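Local coordinates for protein 2,3-bisphosphoglycerate-independent phosphoglycerate mutase (Pyrococcus horikoshii, PDB 2ZKT) that probably catalyses the interconversion of 2-phosphoglycerate and 3-phosphoglycerate in glycolysis, as a metal-binding mutase that does not depend on 2,3-bisphosphoglycerate, at residues Gly7-Leu12 with Val340-Gly345; Ile11-Gly16 with His300-Asp305; Ala58-Ala63 with Thr344-Thr349; Gly248-Ala253 with Phe296-Phe301. All coordinates share one frame; numbering follows the deposited sequence.

Contact 1: Gly7-Leu12 with Val340-Gly345; sequences GLLIIL and VIAITG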
# COMPACT_ATOMS: atom_id res chain seq x y z
N GLY B 7 -10.55 -24.70 3.25
CA GLY B 7 -9.30 -24.07 2.88
C GLY B 7 -9.47 -22.99 1.82
O GLY B 7 -10.33 -23.10 0.95
N LEU B 8 -8.64 -21.95 1.91
CA LEU B 8 -8.68 -20.87 0.93
C LEU B 8 -7.25 -20.46 0.57
O LEU B 8 -6.58 -19.74 1.31
CB LEU B 8 -9.48 -19.67 1.47
CG LEU B 8 -9.61 -18.46 0.53
CD1 LEU B 8 -10.03 -18.88 -0.87
CD2 LEU B 8 -10.61 -17.51 1.14
N LEU B 9 -6.79 -20.93 -0.59
CA LEU B 9 -5.45 -20.63 -1.04
C LEU B 9 -5.51 -19.54 -2.11
O LEU B 9 -6.07 -19.73 -3.20
CB LEU B 9 -4.80 -21.90 -1.61
CG LEU B 9 -3.40 -21.72 -2.21
CD1 LEU B 9 -2.50 -21.00 -1.22
CD2 LEU B 9 -2.82 -23.08 -2.60
N ILE B 10 -4.89 -18.40 -1.79
CA ILE B 10 -4.88 -17.25 -2.69
C ILE B 10 -3.50 -16.99 -3.31
O ILE B 10 -2.50 -16.81 -2.60
CB ILE B 10 -5.38 -16.00 -1.92
CG1 ILE B 10 -6.84 -16.25 -1.49
CG2 ILE B 10 -5.27 -14.74 -2.77
CD1 ILE B 10 -7.46 -15.11 -0.73
N ILE B 11 -3.45 -16.99 -4.64
CA ILE B 11 -2.20 -16.74 -5.36
C ILE B 11 -2.19 -15.41 -6.12
O ILE B 11 -3.05 -15.15 -6.99
CB ILE B 11 -1.89 -17.87 -6.38
CG1 ILE B 11 -1.62 -19.19 -5.64
CG2 ILE B 11 -0.70 -17.48 -7.25
CD1 ILE B 11 -0.45 -19.13 -4.67
N LEU B 12 -1.22 -14.57 -5.77
CA LEU B 12 -1.05 -13.28 -6.42
C LEU B 12 0.16 -13.49 -7.34
O LEU B 12 1.31 -13.30 -6.93
CB LEU B 12 -0.77 -12.19 -5.38
CG LEU B 12 -1.82 -12.14 -4.25
CD1 LEU B 12 -1.59 -10.88 -3.45
CD2 LEU B 12 -3.23 -12.14 -4.83
N VAL B 340 -9.22 -21.85 6.82
CA VAL B 340 -7.79 -21.63 6.93
C VAL B 340 -7.37 -20.91 5.66
O VAL B 340 -7.56 -21.43 4.55
CB VAL B 340 -7.04 -22.96 7.03
CG1 VAL B 340 -5.54 -22.70 7.07
CG2 VAL B 340 -7.52 -23.72 8.26
N ILE B 341 -6.81 -19.71 5.80
CA ILE B 341 -6.41 -18.95 4.62
C ILE B 341 -4.90 -18.82 4.41
O ILE B 341 -4.13 -18.56 5.34
CB ILE B 341 -7.05 -17.54 4.63
CG1 ILE B 341 -6.72 -16.80 3.32
CG2 ILE B 341 -6.55 -16.75 5.82
CD1 ILE B 341 -7.45 -15.48 3.16
N ALA B 342 -4.49 -19.01 3.15
CA ALA B 342 -3.09 -18.91 2.79
C ALA B 342 -2.96 -17.98 1.59
O ALA B 342 -3.75 -18.04 0.65
CB ALA B 342 -2.52 -20.30 2.46
N ILE B 343 -1.97 -17.10 1.64
CA ILE B 343 -1.76 -16.16 0.54
C ILE B 343 -0.29 -16.11 0.15
O ILE B 343 0.59 -15.99 1.00
CB ILE B 343 -2.22 -14.74 0.94
CG1 ILE B 343 -3.72 -14.76 1.28
CG2 ILE B 343 -1.93 -13.76 -0.20
CD1 ILE B 343 -4.25 -13.45 1.86
N THR B 344 -0.03 -16.20 -1.15
CA THR B 344 1.35 -16.11 -1.61
C THR B 344 1.37 -15.92 -3.12
O THR B 344 0.36 -15.63 -3.76
CB THR B 344 2.08 -17.41 -1.22
OG1 THR B 344 3.48 -17.24 -1.45
CG2 THR B 344 1.58 -18.57 -2.08
N GLY B 345 2.57 -16.06 -3.70
CA GLY B 345 2.67 -16.04 -5.15
C GLY B 345 3.24 -17.37 -5.65
O GLY B 345 3.96 -18.06 -4.94
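Ile10 and Ile343 sit abreast on two parallel strands, 7-12 and 340-344, inside the mixed sheet of this alkaline phosphatase superfamily fold. The short strand axes diverge by only 12°. Backbone bonds run in steady alternation from Leu8 N to Val340 O up to Leu12 N to Thr344 O. Near the middle Ile10 N reaches Ala342 O at 2.7 Å, and Thr344 N answers to Ile10 O.

The face carrying Leu8, Ile10, Ile341 and Ile343 is buried under helix 313-331, whose Ile330 takes Leu8 and Ile10 and whose Ile327 takes Ile343. Here Ile10 CB rests on Ile343 CG1 at 3.8 Å. CG1 of Ile10 lies beside its own backbone N (chi1 -62°), leaning back down the strand, while CG1 of Ile341 lies beside its carbonyl carbon and leans forward; with both side chains extended at chi2 from there, the two CD1 methyls meet, 3.9 Å apart.

Packing is looser at the start of the pair. Gly7 brings no side chain, and that of Val340 comes no nearer than 4.9 Å to residues 7-12. On the same face, now covered by helix 60-67, Leu9 CD1 touches Ala342 CB at 3.7 Å. The fit tightens toward the C-terminal ends of the strands, where Thr344 OG1 is taken by Pro362 O of the next strand and Thr344 CG2 presses against Ile11 CD1 at 3.3 Å.

Contact 2: Ile11-Gly16 with His300-Asp305; sequences ILDGLG and HFKPTD. With ZN (zinc ion), chain G; ZN (zinc ion), chain H.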
# COMPACT_ATOMS: atom_id res chain seq x y z
N ILE B 11 -3.45 -16.99 -4.64
CA ILE B 11 -2.20 -16.74 -5.36
C ILE B 11 -2.19 -15.41 -6.12
O ILE B 11 -3.05 -15.15 -6.99
CB ILE B 11 -1.89 -17.87 -6.38
CG1 ILE B 11 -1.62 -19.19 -5.64
CG2 ILE B 11 -0.70 -17.48 -7.25
CD1 ILE B 11 -0.45 -19.13 -4.67
N LEU B 12 -1.22 -14.57 -5.77
CA LEU B 12 -1.05 -13.28 -6.42
C LEU B 12 0.16 -13.49 -7.34
O LEU B 12 1.31 -13.30 -6.93
CB LEU B 12 -0.77 -12.19 -5.38
CG LEU B 12 -1.82 -12.14 -4.25
CD1 LEU B 12 -1.59 -10.88 -3.45
CD2 LEU B 12 -3.23 -12.14 -4.83
N ASP B 13 -0.12 -13.90 -8.57
CA ASP B 13 0.88 -14.19 -9.59
C ASP B 13 2.06 -13.21 -9.63
O ASP B 13 1.87 -11.99 -9.68
CB ASP B 13 0.19 -14.25 -10.96
CG ASP B 13 0.83 -15.26 -11.90
OD1 ASP B 13 1.91 -14.95 -12.46
OD2 ASP B 13 0.25 -16.37 -12.08
N GLY B 14 3.27 -13.76 -9.58
CA GLY B 14 4.48 -12.93 -9.62
C GLY B 14 4.63 -11.95 -8.47
O GLY B 14 5.35 -10.96 -8.58
N LEU B 15 3.98 -12.24 -7.34
CA LEU B 15 4.04 -11.37 -6.16
C LEU B 15 5.44 -10.92 -5.74
O LEU B 15 5.71 -9.71 -5.61
CB LEU B 15 3.36 -12.06 -4.98
CG LEU B 15 3.20 -11.23 -3.71
CD1 LEU B 15 2.44 -9.94 -4.02
CD2 LEU B 15 2.46 -12.06 -2.67
N GLY B 16 6.34 -11.88 -5.53
CA GLY B 16 7.69 -11.54 -5.10
C GLY B 16 8.45 -10.56 -5.99
O GLY B 16 8.31 -10.57 -7.22
N HIS B 300 -7.03 -17.30 -8.04
CA HIS B 300 -5.86 -16.79 -8.76
C HIS B 300 -6.08 -15.35 -9.28
O HIS B 300 -7.17 -15.02 -9.75
CB HIS B 300 -5.55 -17.75 -9.92
CG HIS B 300 -4.23 -17.50 -10.59
ND1 HIS B 300 -4.07 -16.54 -11.58
CD2 HIS B 300 -3.02 -18.08 -10.42
CE1 HIS B 300 -2.81 -16.55 -11.99
NE2 HIS B 300 -2.15 -17.47 -11.30
N PHE B 301 -5.05 -14.52 -9.16
CA PHE B 301 -5.09 -13.11 -9.60
C PHE B 301 -3.82 -12.92 -10.43
O PHE B 301 -2.72 -12.89 -9.88
CB PHE B 301 -5.07 -12.17 -8.39
CG PHE B 301 -5.19 -10.71 -8.74
CD1 PHE B 301 -6.38 -10.19 -9.27
CD2 PHE B 301 -4.10 -9.84 -8.55
CE1 PHE B 301 -6.49 -8.83 -9.59
CE2 PHE B 301 -4.20 -8.48 -8.86
CZ PHE B 301 -5.40 -7.97 -9.38
N LYS B 302 -3.96 -12.77 -11.75
CA LYS B 302 -2.81 -12.65 -12.65
C LYS B 302 -2.11 -11.30 -12.92
O LYS B 302 -0.87 -11.23 -12.96
CB LYS B 302 -3.19 -13.27 -14.01
CG LYS B 302 -2.07 -13.34 -15.04
CD LYS B 302 -0.93 -14.25 -14.56
CE LYS B 302 -0.05 -14.70 -15.73
NZ LYS B 302 0.40 -13.56 -16.58
N PRO B 303 -2.89 -10.21 -13.12
CA PRO B 303 -2.31 -8.88 -13.39
C PRO B 303 -1.04 -8.44 -12.64
O PRO B 303 -0.20 -7.73 -13.22
CB PRO B 303 -3.50 -7.93 -13.19
CG PRO B 303 -4.48 -8.72 -12.36
CD PRO B 303 -4.35 -10.11 -12.90
N THR B 304 -0.88 -8.85 -11.39
CA THR B 304 0.33 -8.46 -10.66
C THR B 304 1.57 -8.92 -11.44
O THR B 304 2.60 -8.25 -11.46
CB THR B 304 0.39 -9.07 -9.25
OG1 THR B 304 -0.09 -10.42 -9.30
CG2 THR B 304 -0.45 -8.25 -8.28
N ASP B 305 1.45 -10.07 -12.10
CA ASP B 305 2.58 -10.62 -12.85
C ASP B 305 2.93 -9.84 -14.11
O ASP B 305 4.11 -9.79 -14.51
CB ASP B 305 2.31 -12.08 -13.21
CG ASP B 305 3.48 -12.72 -13.94
OD1 ASP B 305 4.59 -12.78 -13.37
OD2 ASP B 305 3.27 -13.17 -15.10
ZN ZN G . 2.73 -17.04 -12.76
ZN ZN H . 4.86 -14.34 -15.71
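Asp13 pushes its carboxylate between His300, Lys302 and Asp305, and each meets it with a different part. His300 has CG anti to its backbone N, and the ring, turned at chi2 -83°, brings NE2 2.8 Å from Asp13 OD2 in a weak hydrogen bond, the carboxylate turned 67° from the ring. Lys302 touches Asp13 with carbon, its CD 3.3 Å from Asp13 CG; its NZ is not in contact with the carboxylate. The chain is bent at chi2, which sets CD there, and again at chi4, which turns NZ to a salt bridge with Asp305 OD2, using the anti lone pair of that oxygen.

All this happens where the parallel neighbours 6-12 and 296-301 run out at their C-terminal ends, the place where the alkaline phosphatase superfamily builds its two-metal site. Asp13 OD1 binds one zinc ion at 2.3 Å, with OD2 a longer ligand; Asp305 OD2 binds the other at 2.1 Å. The two carboxylate planes are steeply inclined to each other, and Asp13 OD1 comes within 3.0 Å of Asp305 CB. Asp305 OD1 is in turn held by Thr349.

On the backbone side of Asp13, Thr304 turns OG1 between its backbone N and carbonyl carbon (chi1 40°) and donates to Asp13 O at 2.5 Å, in the carbonyl plane on a lone pair. Gly14, at positive phi in the type II turn, passes its CA 3.8 Å from Asp305 OD1.

Contact 3: Ala58-Ala63 with Thr344-Thr349; sequences AGSDTA and TGDHST. With ZN (zinc ion), chain G.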
# COMPACT_ATOMS: atom_id res chain seq x y z
N ALA B 58 10.73 -20.64 -11.77
CA ALA B 58 9.72 -21.60 -12.19
C ALA B 58 8.77 -20.97 -13.21
O ALA B 58 8.36 -19.81 -13.05
CB ALA B 58 8.92 -22.07 -10.99
N GLY B 59 8.43 -21.74 -14.25
CA GLY B 59 7.47 -21.26 -15.23
C GLY B 59 6.14 -21.27 -14.49
O GLY B 59 6.02 -21.91 -13.43
N SER B 60 5.13 -20.58 -15.01
CA SER B 60 3.83 -20.54 -14.33
C SER B 60 3.19 -21.92 -14.10
O SER B 60 2.57 -22.15 -13.06
CB SER B 60 2.86 -19.64 -15.11
OG SER B 60 1.94 -19.00 -14.24
N ASP B 61 3.34 -22.83 -15.07
CA ASP B 61 2.75 -24.17 -14.95
C ASP B 61 3.41 -25.04 -13.88
O ASP B 61 2.72 -25.62 -13.03
CB ASP B 61 2.77 -24.87 -16.33
CG ASP B 61 4.15 -24.84 -16.99
OD1 ASP B 61 5.06 -24.17 -16.45
OD2 ASP B 61 4.31 -25.47 -18.06
N THR B 62 4.75 -25.12 -13.91
CA THR B 62 5.50 -25.92 -12.92
C THR B 62 5.36 -25.34 -11.49
O THR B 62 5.39 -26.08 -10.50
CB THR B 62 7.02 -25.98 -13.29
OG1 THR B 62 7.56 -24.64 -13.33
CG2 THR B 62 7.22 -26.66 -14.66
N ALA B 63 5.21 -24.01 -11.39
CA ALA B 63 5.06 -23.36 -10.09
C ALA B 63 3.73 -23.74 -9.45
O ALA B 63 3.64 -23.91 -8.23
CB ALA B 63 5.15 -21.82 -10.24
N THR B 344 -0.03 -16.20 -1.15
CA THR B 344 1.35 -16.11 -1.61
C THR B 344 1.37 -15.92 -3.12
O THR B 344 0.36 -15.63 -3.76
CB THR B 344 2.08 -17.41 -1.22
OG1 THR B 344 3.48 -17.24 -1.45
CG2 THR B 344 1.58 -18.57 -2.08
N GLY B 345 2.57 -16.06 -3.70
CA GLY B 345 2.67 -16.04 -5.15
C GLY B 345 3.24 -17.37 -5.65
O GLY B 345 3.96 -18.06 -4.94
N ASP B 346 2.85 -17.75 -6.88
CA ASP B 346 3.41 -18.97 -7.45
C ASP B 346 4.91 -18.79 -7.76
O ASP B 346 5.64 -19.75 -8.00
CB ASP B 346 2.64 -19.31 -8.73
CG ASP B 346 2.66 -18.12 -9.69
OD1 ASP B 346 2.57 -16.99 -9.19
OD2 ASP B 346 2.76 -18.33 -10.89
N HIS B 347 5.35 -17.51 -7.77
CA HIS B 347 6.77 -17.23 -7.99
C HIS B 347 7.07 -15.72 -7.93
O HIS B 347 6.18 -14.88 -7.82
CB HIS B 347 7.17 -17.80 -9.36
CG HIS B 347 6.41 -17.09 -10.45
ND1 HIS B 347 6.66 -15.80 -10.81
CD2 HIS B 347 5.40 -17.59 -11.28
CE1 HIS B 347 5.81 -15.54 -11.83
NE2 HIS B 347 5.05 -16.60 -12.14
N SER B 348 8.38 -15.39 -7.96
CA SER B 348 8.78 -13.98 -8.00
C SER B 348 8.93 -13.48 -9.44
O SER B 348 9.38 -14.20 -10.33
CB SER B 348 10.12 -13.85 -7.27
OG SER B 348 9.89 -13.92 -5.86
N THR B 349 8.55 -12.23 -9.67
CA THR B 349 8.72 -11.60 -10.97
C THR B 349 9.16 -10.18 -10.71
O THR B 349 8.36 -9.25 -10.79
CB THR B 349 7.42 -11.58 -11.79
OG1 THR B 349 6.97 -12.92 -12.01
CG2 THR B 349 7.66 -10.91 -13.16
ZN ZN G . 2.73 -17.04 -12.76
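One of the two zinc sites of this alkaline phosphatase superfamily enzyme joins Ser60, at the start of helix 60-67, to Asp346 and His347 in the loop that follows strand 339-344. No hydrogen bond crosses between 58-63 and 344-349; the metal is the main link. Ser60 OG binds it at 2.6 Å, Asp346 OD2 at 2.3 Å and His347 NE2 at 2.4 Å, and Asp13 supplies a further ligand from the end of strand 6-12.

Both loop ligands use the same first torsion. CG of Asp346 (chi1 55°) and CG of His347 (chi1 64°) each sit between the backbone N and the carbonyl carbon, and from there the carboxylate and the ring converge on one ion. The carboxylate also backs the imidazole, with Asp346 OD1 over one ring face, toward the rim. Ser60 OG and Ala63 CB approach the ring at its edge, near its plane. His356, a ligand of the second zinc ion, stacks on the His347 ring, and Ala58 O accepts a bond from His356 ND1, tying this segment to both metal sites.

On the helix side Gly59 is the N-cap, and its O accepts from both Ala63 N and Thr62 OG1. One turn on from the cap, Ala63 CB lies close against the loop backbone, 3.1 Å from Asp346 O and 3.9 Å from Asp346 CB. Rotation of the His347 ring is further restrained through ND1, which donates to Ser348 O at 3.2 Å from well above the carbonyl plane.

Contact 4: Gly248-Ala253 with Phe296-Phe301; sequences GVIAVA and FVFLHF
Parallel strands 246-249 and 296-301 pair side by side in the central sheet, Gly248 against Phe298 and Val249 against Leu299. Val249 N donates to Phe298 O at 2.7 Å, and His300 N returns a bond to Val249 O. Gly248 CA also comes within 3.1 Å of Phe298 O, as a CA-H...O contact.

On one face Val249 and Leu299 lie side by side, pointing the same way, with Leu299 CD1 3.6 Å from Val249 CB; helix 280-291 covers them through Lys283 and Leu290. Past the strand end Ile250 serves the other face. Its CG1 lies beside the backbone N (chi1 -45°), and CD1, extended beyond it, reaches the rim of the Phe298 ring, in its plane and 3.6 Å from CD2. The two side chains cross at about a right angle. Phe298 also meets Phe68 edge-to-face, and its CZ lies at the edge of the His300 imidazole. Ile250 is backed by Val255 and Ala259 of helix 253-261.

Beyond the last backbone bond, where the two chains separate, a water links them: it accepts from Ala251 N and hydrogen-bonds His300 ND1, each at 3.1 Å, giving the imidazole nitrogen that faces away from Asp13 its own partner. Val252 CG2, near CE1 of the same ring, completes this end just before the helix begins. Parallel strands side by side with helices packed on both faces, as here, are typical of the alpha/beta core of the alkaline phosphatase superfamily.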
# COMPACT_ATOMS: atom_id res chain seq x y z
N GLY B 248 -11.91 -23.78 -8.04
CA GLY B 248 -10.98 -22.67 -8.24
C GLY B 248 -11.55 -21.53 -9.08
O GLY B 248 -12.25 -21.74 -10.07
N VAL B 249 -11.24 -20.30 -8.67
CA VAL B 249 -11.67 -19.10 -9.39
C VAL B 249 -10.44 -18.70 -10.21
O VAL B 249 -9.48 -18.16 -9.66
CB VAL B 249 -12.05 -17.96 -8.42
CG1 VAL B 249 -12.37 -16.70 -9.21
CG2 VAL B 249 -13.23 -18.39 -7.58
N ILE B 250 -10.47 -18.96 -11.51
CA ILE B 250 -9.32 -18.66 -12.35
C ILE B 250 -9.70 -18.10 -13.72
O ILE B 250 -10.73 -18.46 -14.27
CB ILE B 250 -8.50 -19.95 -12.57
CG1 ILE B 250 -8.36 -20.69 -11.23
CG2 ILE B 250 -7.15 -19.62 -13.21
CD1 ILE B 250 -7.77 -22.08 -11.35
N ALA B 251 -8.85 -17.22 -14.26
CA ALA B 251 -9.10 -16.63 -15.57
C ALA B 251 -8.07 -17.09 -16.60
O ALA B 251 -8.43 -17.58 -17.68
CB ALA B 251 -9.12 -15.09 -15.47
N VAL B 252 -6.78 -16.93 -16.28
CA VAL B 252 -5.72 -17.32 -17.21
C VAL B 252 -5.82 -18.80 -17.61
O VAL B 252 -5.95 -19.68 -16.75
CB VAL B 252 -4.32 -17.06 -16.62
CG1 VAL B 252 -3.26 -17.17 -17.70
CG2 VAL B 252 -4.30 -15.69 -15.98
N ALA B 253 -5.74 -19.05 -18.92
CA ALA B 253 -5.84 -20.39 -19.48
C ALA B 253 -4.88 -21.43 -18.88
O ALA B 253 -5.31 -22.49 -18.41
CB ALA B 253 -5.63 -20.32 -21.00
N PHE B 296 -12.10 -27.06 -0.29
CA PHE B 296 -10.89 -26.32 -0.62
C PHE B 296 -11.14 -25.43 -1.83
O PHE B 296 -11.61 -25.91 -2.88
CB PHE B 296 -9.76 -27.31 -0.95
CG PHE B 296 -8.39 -26.69 -0.94
CD1 PHE B 296 -7.69 -26.53 0.26
CD2 PHE B 296 -7.81 -26.23 -2.12
CE1 PHE B 296 -6.43 -25.93 0.29
CE2 PHE B 296 -6.54 -25.63 -2.11
CZ PHE B 296 -5.86 -25.48 -0.91
N VAL B 297 -10.84 -24.13 -1.69
CA VAL B 297 -11.03 -23.19 -2.79
C VAL B 297 -9.72 -22.48 -3.13
O VAL B 297 -8.99 -22.03 -2.24
CB VAL B 297 -12.13 -22.11 -2.44
CG1 VAL B 297 -12.14 -20.99 -3.47
CG2 VAL B 297 -13.51 -22.78 -2.39
N PHE B 298 -9.43 -22.41 -4.42
CA PHE B 298 -8.22 -21.77 -4.93
C PHE B 298 -8.61 -20.52 -5.73
O PHE B 298 -9.47 -20.58 -6.61
CB PHE B 298 -7.46 -22.77 -5.82
CG PHE B 298 -6.31 -22.17 -6.59
CD1 PHE B 298 -5.17 -21.70 -5.92
CD2 PHE B 298 -6.38 -22.04 -7.98
CE1 PHE B 298 -4.11 -21.12 -6.63
CE2 PHE B 298 -5.32 -21.46 -8.70
CZ PHE B 298 -4.18 -21.00 -8.03
N LEU B 299 -7.98 -19.39 -5.43
CA LEU B 299 -8.26 -18.13 -6.12
C LEU B 299 -6.97 -17.59 -6.75
O LEU B 299 -5.95 -17.44 -6.07
CB LEU B 299 -8.84 -17.10 -5.14
CG LEU B 299 -9.03 -15.65 -5.62
CD1 LEU B 299 -9.87 -15.61 -6.89
CD2 LEU B 299 -9.69 -14.84 -4.52
N HIS B 300 -7.03 -17.30 -8.04
CA HIS B 300 -5.86 -16.79 -8.76
C HIS B 300 -6.08 -15.35 -9.28
O HIS B 300 -7.17 -15.02 -9.75
CB HIS B 300 -5.55 -17.75 -9.92
CG HIS B 300 -4.23 -17.50 -10.59
ND1 HIS B 300 -4.07 -16.54 -11.58
CD2 HIS B 300 -3.02 -18.08 -10.42
CE1 HIS B 300 -2.81 -16.55 -11.99
NE2 HIS B 300 -2.15 -17.47 -11.30
N PHE B 301 -5.05 -14.52 -9.16
CA PHE B 301 -5.09 -13.11 -9.60
C PHE B 301 -3.82 -12.92 -10.43
O PHE B 301 -2.72 -12.89 -9.88
CB PHE B 301 -5.07 -12.17 -8.39
CG PHE B 301 -5.19 -10.71 -8.74
CD1 PHE B 301 -6.38 -10.19 -9.27
CD2 PHE B 301 -4.10 -9.84 -8.55
CE1 PHE B 301 -6.49 -8.83 -9.59
CE2 PHE B 301 -4.20 -8.48 -8.86
CZ PHE B 301 -5.40 -7.97 -9.38
O HOH W 1 -6.40 -15.51 -13.35

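From the N terminus, strand 6-12 starts two closures: contact 1 spans 328 residues to strand 339-344, and contact 2, beginning just after it, reaches the end of strand 296-301 and the following helix. Contact 3 starts at helix 60-67 inside the loop of contact 2 and ends past it, overlapping contact 1 at Thr344 and Gly345, and so crosses contact 2. Contact 4, the shortest closure at 43 residues, falls within the spans of contacts 1 and 3 and shares His300 and Phe301 with contact 2. Contacts 4, 2 and 1 thus join consecutive parallel strands, 246-249, 296-301, 6-12 and 339-344, while contacts 2 and 3 meet at a shared zinc ion.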